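Local coordinates for protein OHCU decarboxylase (Arabidopsis thaliana, PDB 2Q37) that catalyses the stereoselective decarboxylation of OHCU to (S)-allantoin, the last step of urate degradation, as the N-terminal domain of a bifunctional enzyme, at residues Ala54-Phe63 / Ala163-Met174. Sequence-based numbering, arbitrary orientation.
Sequences AIYTARDIWF and AMEQMKITELRM. With 3AL (1-[(4S)-2,5-dioxoimidazolidin-4-yl]urea), chain B.
Segments 54-63 and 163-174 are helical and run nearly antiparallel, their axes 10.7 Å apart at an angle of 156°, with Arg-59 level with Met-167, a selenomethionine. The Met-167 side chain enters a hole formed by Ala-58, Arg-59, Trp-62 and Phe-63, a single knob-into-hole fit. With its CG anti to the backbone N (chi1 -174°) and the chain bent at chi2, it runs alongside Trp-62 in the opposite sense, bringing SE to 3.7 Å from Trp-62 CB and 4.2 Å from the centroid of the five-membered ring. That Met-aromatic approach is oblique. On another flank, Phe-63 CE2 touches Met-167 CG at 3.9 Å.

Trp-62 NE1 donates to Ala-163 O at 2.8 Å, from above the carbonyl plane; Met-167 N reaches the same oxygen from the opposite face. Ala-163 O thus accepts both a bond within its own helix and one from the other helix. Next to that N-H, on the benzo ring, CZ2 of Trp-62 meets Gln-166 CG obliquely.

Further along, toward the C-terminal end of segment 163-174, Arg-59 NE meets Glu-171 OE2 at 2.9 Å, within the guanidinium plane but from above the carboxylate; a weak bond from Arg-59 NH2 to Glu-171 OE1 (2.7 Å) completes the salt bridge. The two planes stand 74° apart, so this is no coplanar bidentate pair. Ile-55 CG2 lies over one guanidinium face, while Ala-58 CB packs on Met-174 SE at 3.8 Å.

Gln-166 turns its OE1 to a hydrogen bond with NE2 of the catalytic His-78, and Ile-169 and Arg-173 line the (S)-allantoin pocket. The pair thus joins helix 51-64 to the pocket-lining helix 155-178 in the all-helical OHCU decarboxylase fold.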
ATOM      1  N   ALA A  54       3.139  -4.828  25.801  1.00 55.49           N
ATOM      2  CA  ALA A  54       2.945  -5.651  24.622  1.00 52.19           C
ATOM      3  C   ALA A  54       2.103  -4.882  23.609  1.00 51.26           C
ATOM      4  O   ALA A  54       2.350  -4.957  22.411  1.00 50.52           O
ATOM      5  CB  ALA A  54       2.257  -6.946  25.002  1.00 50.74           C
ATOM      6  N   ILE A  55       1.108  -4.145  24.098  1.00 50.05           N
ATOM      7  CA  ILE A  55       0.237  -3.356  23.235  1.00 48.71           C
ATOM      8  C   ILE A  55       1.070  -2.308  22.489  1.00 48.57           C
ATOM      9  O   ILE A  55       1.041  -2.240  21.256  1.00 47.97           O
ATOM     10  CB  ILE A  55      -0.865  -2.626  24.057  1.00 49.05           C
ATOM     11  CG1 ILE A  55      -1.686  -3.638  24.865  1.00 48.99           C
ATOM     12  CG2 ILE A  55      -1.796  -1.842  23.122  1.00 46.90           C
ATOM     13  CD1 ILE A  55      -2.775  -4.361  24.082  1.00 48.75           C
ATOM     14  N   TYR A  56       1.819  -1.506  23.249  1.00 48.13           N
ATOM     15  CA  TYR A  56       2.664  -0.450  22.697  1.00 47.48           C
ATOM     16  C   TYR A  56       3.731  -0.952  21.720  1.00 47.05           C
ATOM     17  O   TYR A  56       4.054  -0.282  20.734  1.00 47.84           O
ATOM     18  CB  TYR A  56       3.357   0.318  23.824  1.00 48.57           C
ATOM     19  CG  TYR A  56       2.422   0.893  24.858  1.00 49.06           C
ATOM     20  CD1 TYR A  56       1.110   1.225  24.531  1.00 48.54           C
ATOM     21  CD2 TYR A  56       2.856   1.110  26.168  1.00 49.62           C
ATOM     22  CE1 TYR A  56       0.249   1.755  25.477  1.00 49.24           C
ATOM     23  CE2 TYR A  56       2.004   1.642  27.128  1.00 48.89           C
ATOM     24  CZ  TYR A  56       0.701   1.961  26.774  1.00 50.05           C
ATOM     25  OH  TYR A  56      -0.157   2.478  27.713  1.00 49.99           O
ATOM     26  N   THR A  57       4.291  -2.119  22.001  1.00 43.82           N
ATOM     27  CA  THR A  57       5.312  -2.678  21.134  1.00 42.08           C
ATOM     28  C   THR A  57       4.662  -3.212  19.859  1.00 42.04           C
ATOM     29  O   THR A  57       5.300  -3.316  18.806  1.00 42.14           O
ATOM     30  CB  THR A  57       6.050  -3.814  21.856  1.00 41.56           C
ATOM     31  OG1 THR A  57       6.687  -3.278  23.021  1.00 42.39           O
ATOM     32  CG2 THR A  57       7.084  -4.467  20.948  1.00 38.64           C
ATOM     33  N   ALA A  58       3.382  -3.546  19.960  1.00 39.80           N
ATOM     34  CA  ALA A  58       2.661  -4.077  18.822  1.00 38.39           C
ATOM     35  C   ALA A  58       2.346  -2.930  17.874  1.00 38.19           C
ATOM     36  O   ALA A  58       2.565  -3.026  16.669  1.00 36.45           O
ATOM     37  CB  ALA A  58       1.383  -4.758  19.287  1.00 35.31           C
ATOM     38  N   ARG A  59       1.847  -1.835  18.427  1.00 37.77           N
ATOM     39  CA  ARG A  59       1.515  -0.691  17.608  1.00 39.49           C
ATOM     40  C   ARG A  59       2.720  -0.113  16.874  1.00 41.30           C
ATOM     41  O   ARG A  59       2.609   0.273  15.712  1.00 41.07           O
ATOM     42  CB  ARG A  59       0.890   0.401  18.456  1.00 38.70           C
ATOM     43  CG  ARG A  59      -0.447   0.044  19.035  1.00 37.68           C
ATOM     44  CD  ARG A  59      -0.961   1.241  19.790  1.00 38.76           C
ATOM     45  NE  ARG A  59      -2.265   1.032  20.399  1.00 38.07           N
ATOM     46  CZ  ARG A  59      -2.598   1.503  21.594  1.00 37.74           C
ATOM     47  NH1 ARG A  59      -1.725   2.200  22.308  1.00 39.12           N
ATOM     48  NH2 ARG A  59      -3.803   1.288  22.074  1.00 36.65           N
ATOM     49  N   ASP A  60       3.873  -0.045  17.538  1.00 42.62           N
ATOM     50  CA  ASP A  60       5.040   0.530  16.884  1.00 43.00           C
ATOM     51  C   ASP A  60       5.515  -0.357  15.748  1.00 42.19           C
ATOM     52  O   ASP A  60       5.874   0.133  14.677  1.00 43.42           O
ATOM     53  CB  ASP A  60       6.175   0.772  17.881  1.00 45.76           C
ATOM     54  CG  ASP A  60       7.285   1.640  17.295  1.00 49.62           C
ATOM     55  OD1 ASP A  60       7.128   2.889  17.311  1.00 51.15           O
ATOM     56  OD2 ASP A  60       8.298   1.079  16.800  1.00 50.14           O
ATOM     57  N   ILE A  61       5.515  -1.661  15.972  1.00 39.47           N
ATOM     58  CA  ILE A  61       5.929  -2.576  14.932  1.00 38.12           C
ATOM     59  C   ILE A  61       4.944  -2.495  13.752  1.00 37.70           C
ATOM     60  O   ILE A  61       5.344  -2.421  12.585  1.00 38.61           O
ATOM     61  CB  ILE A  61       5.956  -4.005  15.464  1.00 38.26           C
ATOM     62  CG1 ILE A  61       7.086  -4.141  16.480  1.00 39.92           C
ATOM     63  CG2 ILE A  61       6.099  -5.003  14.311  1.00 38.77           C
ATOM     64  CD1 ILE A  61       7.107  -5.488  17.197  1.00 39.91           C
ATOM     65  N   TRP A  62       3.658  -2.487  14.069  1.00 33.87           N
ATOM     66  CA  TRP A  62       2.620  -2.444  13.054  1.00 32.84           C
ATOM     67  C   TRP A  62       2.645  -1.165  12.220  1.00 33.70           C
ATOM     68  O   TRP A  62       2.587  -1.219  10.993  1.00 33.78           O
ATOM     69  CB  TRP A  62       1.250  -2.621  13.720  1.00 29.51           C
ATOM     70  CG  TRP A  62       0.113  -2.533  12.781  1.00 26.54           C
ATOM     71  CD1 TRP A  62      -0.762  -1.492  12.652  1.00 23.77           C
ATOM     72  CD2 TRP A  62      -0.259  -3.501  11.795  1.00 23.91           C
ATOM     73  NE1 TRP A  62      -1.653  -1.753  11.642  1.00 23.37           N
ATOM     74  CE2 TRP A  62      -1.367  -2.978  11.097  1.00 23.77           C
ATOM     75  CE3 TRP A  62       0.237  -4.759  11.435  1.00 24.60           C
ATOM     76  CZ2 TRP A  62      -1.992  -3.669  10.051  1.00 24.97           C
ATOM     77  CZ3 TRP A  62      -0.384  -5.454  10.399  1.00 25.05           C
ATOM     78  CH2 TRP A  62      -1.490  -4.904   9.716  1.00 24.25           C
ATOM     79  N   PHE A  63       2.747  -0.023  12.888  1.00 33.00           N
ATOM     80  CA  PHE A  63       2.769   1.263  12.206  1.00 34.26           C
ATOM     81  C   PHE A  63       4.125   1.724  11.653  1.00 35.20           C
ATOM     82  O   PHE A  63       4.162   2.557  10.750  1.00 35.59           O
ATOM     83  CB  PHE A  63       2.212   2.353  13.125  1.00 30.91           C
ATOM     84  CG  PHE A  63       0.731   2.274  13.324  1.00 32.39           C
ATOM     85  CD1 PHE A  63      -0.135   2.410  12.243  1.00 30.97           C
ATOM     86  CD2 PHE A  63       0.194   2.043  14.598  1.00 33.94           C
ATOM     87  CE1 PHE A  63      -1.520   2.313  12.421  1.00 34.38           C
ATOM     88  CE2 PHE A  63      -1.190   1.941  14.792  1.00 32.59           C
ATOM     89  CZ  PHE A  63      -2.053   2.076  13.701  1.00 33.35           C
ATOM     90  N   ALA A 163      -5.550  -0.072   8.141  1.00 24.86           N
ATOM     91  CA  ALA A 163      -4.402  -0.421   8.983  1.00 28.70           C
ATOM     92  C   ALA A 163      -4.720  -0.167  10.447  1.00 31.77           C
ATOM     93  O   ALA A 163      -4.327  -0.933  11.330  1.00 31.69           O
ATOM     94  CB  ALA A 163      -3.144   0.394   8.566  1.00 26.27           C
HETATM   95  N   MSE A 164      -5.435   0.922  10.686  1.00 35.39           N
HETATM   96  CA  MSE A 164      -5.840   1.326  12.019  1.00 39.54           C
HETATM   97  C   MSE A 164      -6.948   0.403  12.557  1.00 36.86           C
HETATM   98  O   MSE A 164      -6.909  -0.027  13.711  1.00 34.10           O
HETATM   99  CB  MSE A 164      -6.327   2.766  11.968  1.00 47.98           C
HETATM  100  CG  MSE A 164      -6.755   3.318  13.297  1.00 61.96           C
HETATM  101 SE   MSE A 164      -7.637   5.004  13.004  1.00 84.61          SE
HETATM  102  CE  MSE A 164      -6.389   5.795  11.694  1.00 72.47           C
ATOM    103  N   GLU A 165      -7.947   0.127  11.723  1.00 33.96           N
ATOM    104  CA  GLU A 165      -9.017  -0.775  12.116  1.00 33.31           C
ATOM    105  C   GLU A 165      -8.403  -2.152  12.484  1.00 33.95           C
ATOM    106  O   GLU A 165      -8.773  -2.770  13.484  1.00 31.97           O
ATOM    107  CB  GLU A 165     -10.006  -0.931  10.972  1.00 30.83           C
ATOM    108  CG  GLU A 165     -10.858   0.286  10.759  1.00 30.67           C
ATOM    109  CD  GLU A 165     -11.568   0.692  12.026  1.00 32.80           C
ATOM    110  OE1 GLU A 165     -12.270  -0.160  12.599  1.00 30.04           O
ATOM    111  OE2 GLU A 165     -11.425   1.861  12.457  1.00 37.77           O
ATOM    112  N   GLN A 166      -7.448  -2.606  11.674  1.00 32.88           N
ATOM    113  CA  GLN A 166      -6.766  -3.874  11.891  1.00 32.30           C
ATOM    114  C   GLN A 166      -6.044  -3.858  13.230  1.00 33.22           C
ATOM    115  O   GLN A 166      -6.046  -4.843  13.961  1.00 33.05           O
ATOM    116  CB  GLN A 166      -5.770  -4.104  10.751  1.00 31.32           C
ATOM    117  CG  GLN A 166      -4.713  -5.139  10.975  1.00 30.83           C
ATOM    118  CD  GLN A 166      -5.279  -6.535  11.068  1.00 35.57           C
ATOM    119  OE1 GLN A 166      -6.112  -6.944  10.255  1.00 32.09           O
ATOM    120  NE2 GLN A 166      -4.819  -7.289  12.064  1.00 38.02           N
HETATM  121  N   MSE A 167      -5.428  -2.732  13.553  1.00 33.94           N
HETATM  122  CA  MSE A 167      -4.699  -2.633  14.802  1.00 35.25           C
HETATM  123  C   MSE A 167      -5.658  -2.683  15.971  1.00 34.09           C
HETATM  124  O   MSE A 167      -5.349  -3.277  16.997  1.00 35.46           O
HETATM  125  CB  MSE A 167      -3.891  -1.342  14.857  1.00 39.74           C
HETATM  126  CG  MSE A 167      -2.985  -1.247  16.069  1.00 46.22           C
HETATM  127 SE   MSE A 167      -1.611  -2.637  16.127  1.00 60.43          SE
HETATM  128  CE  MSE A 167      -2.183  -3.584  17.758  1.00 55.48           C
ATOM    129  N   LYS A 168      -6.819  -2.053  15.832  1.00 31.54           N
ATOM    130  CA  LYS A 168      -7.789  -2.096  16.916  1.00 31.85           C
ATOM    131  C   LYS A 168      -8.234  -3.552  17.172  1.00 31.50           C
ATOM    132  O   LYS A 168      -8.354  -3.976  18.315  1.00 32.92           O
ATOM    133  CB  LYS A 168      -9.013  -1.230  16.598  1.00 30.98           C
ATOM    134  CG  LYS A 168      -8.744   0.275  16.577  1.00 32.77           C
ATOM    135  CD  LYS A 168     -10.058   1.043  16.584  1.00 34.24           C
ATOM    136  CE  LYS A 168     -10.141   2.023  15.440  1.00 35.93           C
ATOM    137  NZ  LYS A 168     -11.461   2.717  15.405  1.00 38.62           N
ATOM    138  N   ILE A 169      -8.464  -4.305  16.100  1.00 29.48           N
ATOM    139  CA  ILE A 169      -8.892  -5.693  16.192  1.00 28.65           C
ATOM    140  C   ILE A 169      -7.834  -6.503  16.933  1.00 30.57           C
ATOM    141  O   ILE A 169      -8.146  -7.338  17.789  1.00 28.79           O
ATOM    142  CB  ILE A 169      -9.061  -6.311  14.790  1.00 25.29           C
ATOM    143  CG1 ILE A 169     -10.267  -5.688  14.091  1.00 23.70           C
ATOM    144  CG2 ILE A 169      -9.191  -7.832  14.908  1.00 25.26           C
ATOM    145  CD1 ILE A 169     -10.367  -5.997  12.610  1.00 20.24           C
ATOM    146  N   THR A 170      -6.584  -6.241  16.570  1.00 30.31           N
ATOM    147  CA  THR A 170      -5.450  -6.906  17.143  1.00 31.50           C
ATOM    148  C   THR A 170      -5.361  -6.589  18.622  1.00 34.15           C
ATOM    149  O   THR A 170      -5.168  -7.499  19.420  1.00 33.85           O
ATOM    150  CB  THR A 170      -4.171  -6.501  16.394  1.00 32.32           C
ATOM    151  OG1 THR A 170      -4.151  -7.172  15.124  1.00 32.95           O
ATOM    152  CG2 THR A 170      -2.929  -6.867  17.175  1.00 30.66           C
ATOM    153  N   GLU A 171      -5.527  -5.319  18.991  1.00 36.38           N
ATOM    154  CA  GLU A 171      -5.475  -4.914  20.403  1.00 40.18           C
ATOM    155  C   GLU A 171      -6.547  -5.625  21.207  1.00 41.51           C
ATOM    156  O   GLU A 171      -6.333  -6.016  22.354  1.00 43.06           O
ATOM    157  CB  GLU A 171      -5.739  -3.429  20.558  1.00 41.70           C
ATOM    158  CG  GLU A 171      -4.564  -2.518  20.347  1.00 47.57           C
ATOM    159  CD  GLU A 171      -4.980  -1.069  20.528  1.00 49.68           C
ATOM    160  OE1 GLU A 171      -5.515  -0.763  21.623  1.00 49.38           O
ATOM    161  OE2 GLU A 171      -4.786  -0.258  19.585  1.00 49.23           O
ATOM    162  N   LEU A 172      -7.710  -5.746  20.584  1.00 42.87           N
ATOM    163  CA  LEU A 172      -8.883  -6.375  21.162  1.00 44.44           C
ATOM    164  C   LEU A 172      -8.597  -7.838  21.471  1.00 45.32           C
ATOM    165  O   LEU A 172      -8.979  -8.350  22.528  1.00 44.47           O
ATOM    166  CB  LEU A 172     -10.031  -6.268  20.158  1.00 46.30           C
ATOM    167  CG  LEU A 172     -11.434  -6.002  20.694  1.00 49.81           C
ATOM    168  CD1 LEU A 172     -12.052  -7.297  21.188  1.00 52.30           C
ATOM    169  CD2 LEU A 172     -11.365  -4.949  21.808  1.00 49.51           C
ATOM    170  N   ARG A 173      -7.920  -8.501  20.538  1.00 44.55           N
ATOM    171  CA  ARG A 173      -7.587  -9.904  20.687  1.00 46.17           C
ATOM    172  C   ARG A 173      -6.415 -10.143  21.621  1.00 50.50           C
ATOM    173  O   ARG A 173      -6.291 -11.223  22.192  1.00 52.04           O
ATOM    174  CB  ARG A 173      -7.290 -10.524  19.324  1.00 41.89           C
ATOM    175  CG  ARG A 173      -8.500 -10.545  18.423  1.00 36.73           C
ATOM    176  CD  ARG A 173      -8.194 -11.123  17.075  1.00 33.49           C
ATOM    177  NE  ARG A 173      -9.386 -11.087  16.244  1.00 33.41           N
ATOM    178  CZ  ARG A 173      -9.475 -11.606  15.024  1.00 33.17           C
ATOM    179  NH1 ARG A 173      -8.425 -12.208  14.476  1.00 29.13           N
ATOM    180  NH2 ARG A 173     -10.630 -11.544  14.362  1.00 31.93           N
HETATM  181  N   MSE A 174      -5.549  -9.150  21.779  1.00 54.12           N
HETATM  182  CA  MSE A 174      -4.402  -9.310  22.664  1.00 56.86           C
HETATM  183  C   MSE A 174      -4.869  -9.228  24.107  1.00 56.89           C
HETATM  184  O   MSE A 174      -4.318  -9.882  24.987  1.00 55.02           O
HETATM  185  CB  MSE A 174      -3.353  -8.229  22.400  1.00 59.70           C
HETATM  186  CG  MSE A 174      -2.764  -8.253  20.995  1.00 64.97           C
HETATM  187 SE   MSE A 174      -1.117  -7.223  20.827  1.00 69.40          SE
HETATM  188  CE  MSE A 174      -1.785  -5.495  21.336  1.00 68.50           C
TER
HETATM  189  C4  3AL B 200     -12.705  -8.331  10.676  1.00 34.92           C
HETATM  190  C5  3AL B 200     -12.717  -9.546  11.458  1.00 34.46           C
HETATM  191  O5  3AL B 200     -12.479 -10.704  11.227  1.00 37.63           O
HETATM  192  N7  3AL B 200     -13.097  -9.254  12.783  1.00 36.27           N
HETATM  193  C8  3AL B 200     -13.329  -7.887  12.813  1.00 36.27           C
HETATM  194  O8  3AL B 200     -13.679  -7.300  13.829  1.00 34.99           O
HETATM  195  N9  3AL B 200     -13.111  -7.302  11.567  1.00 36.03           N
HETATM  196  N3  3AL B 200     -13.489  -8.475   9.450  1.00 32.20           N
HETATM  197  C2  3AL B 200     -13.524  -7.297   8.557  1.00 28.33           C
HETATM  198  N1  3AL B 200     -14.158  -7.432   7.538  1.00 30.29           N
HETATM  199  O2  3AL B 200     -12.873  -6.204   8.905  1.00 26.49           O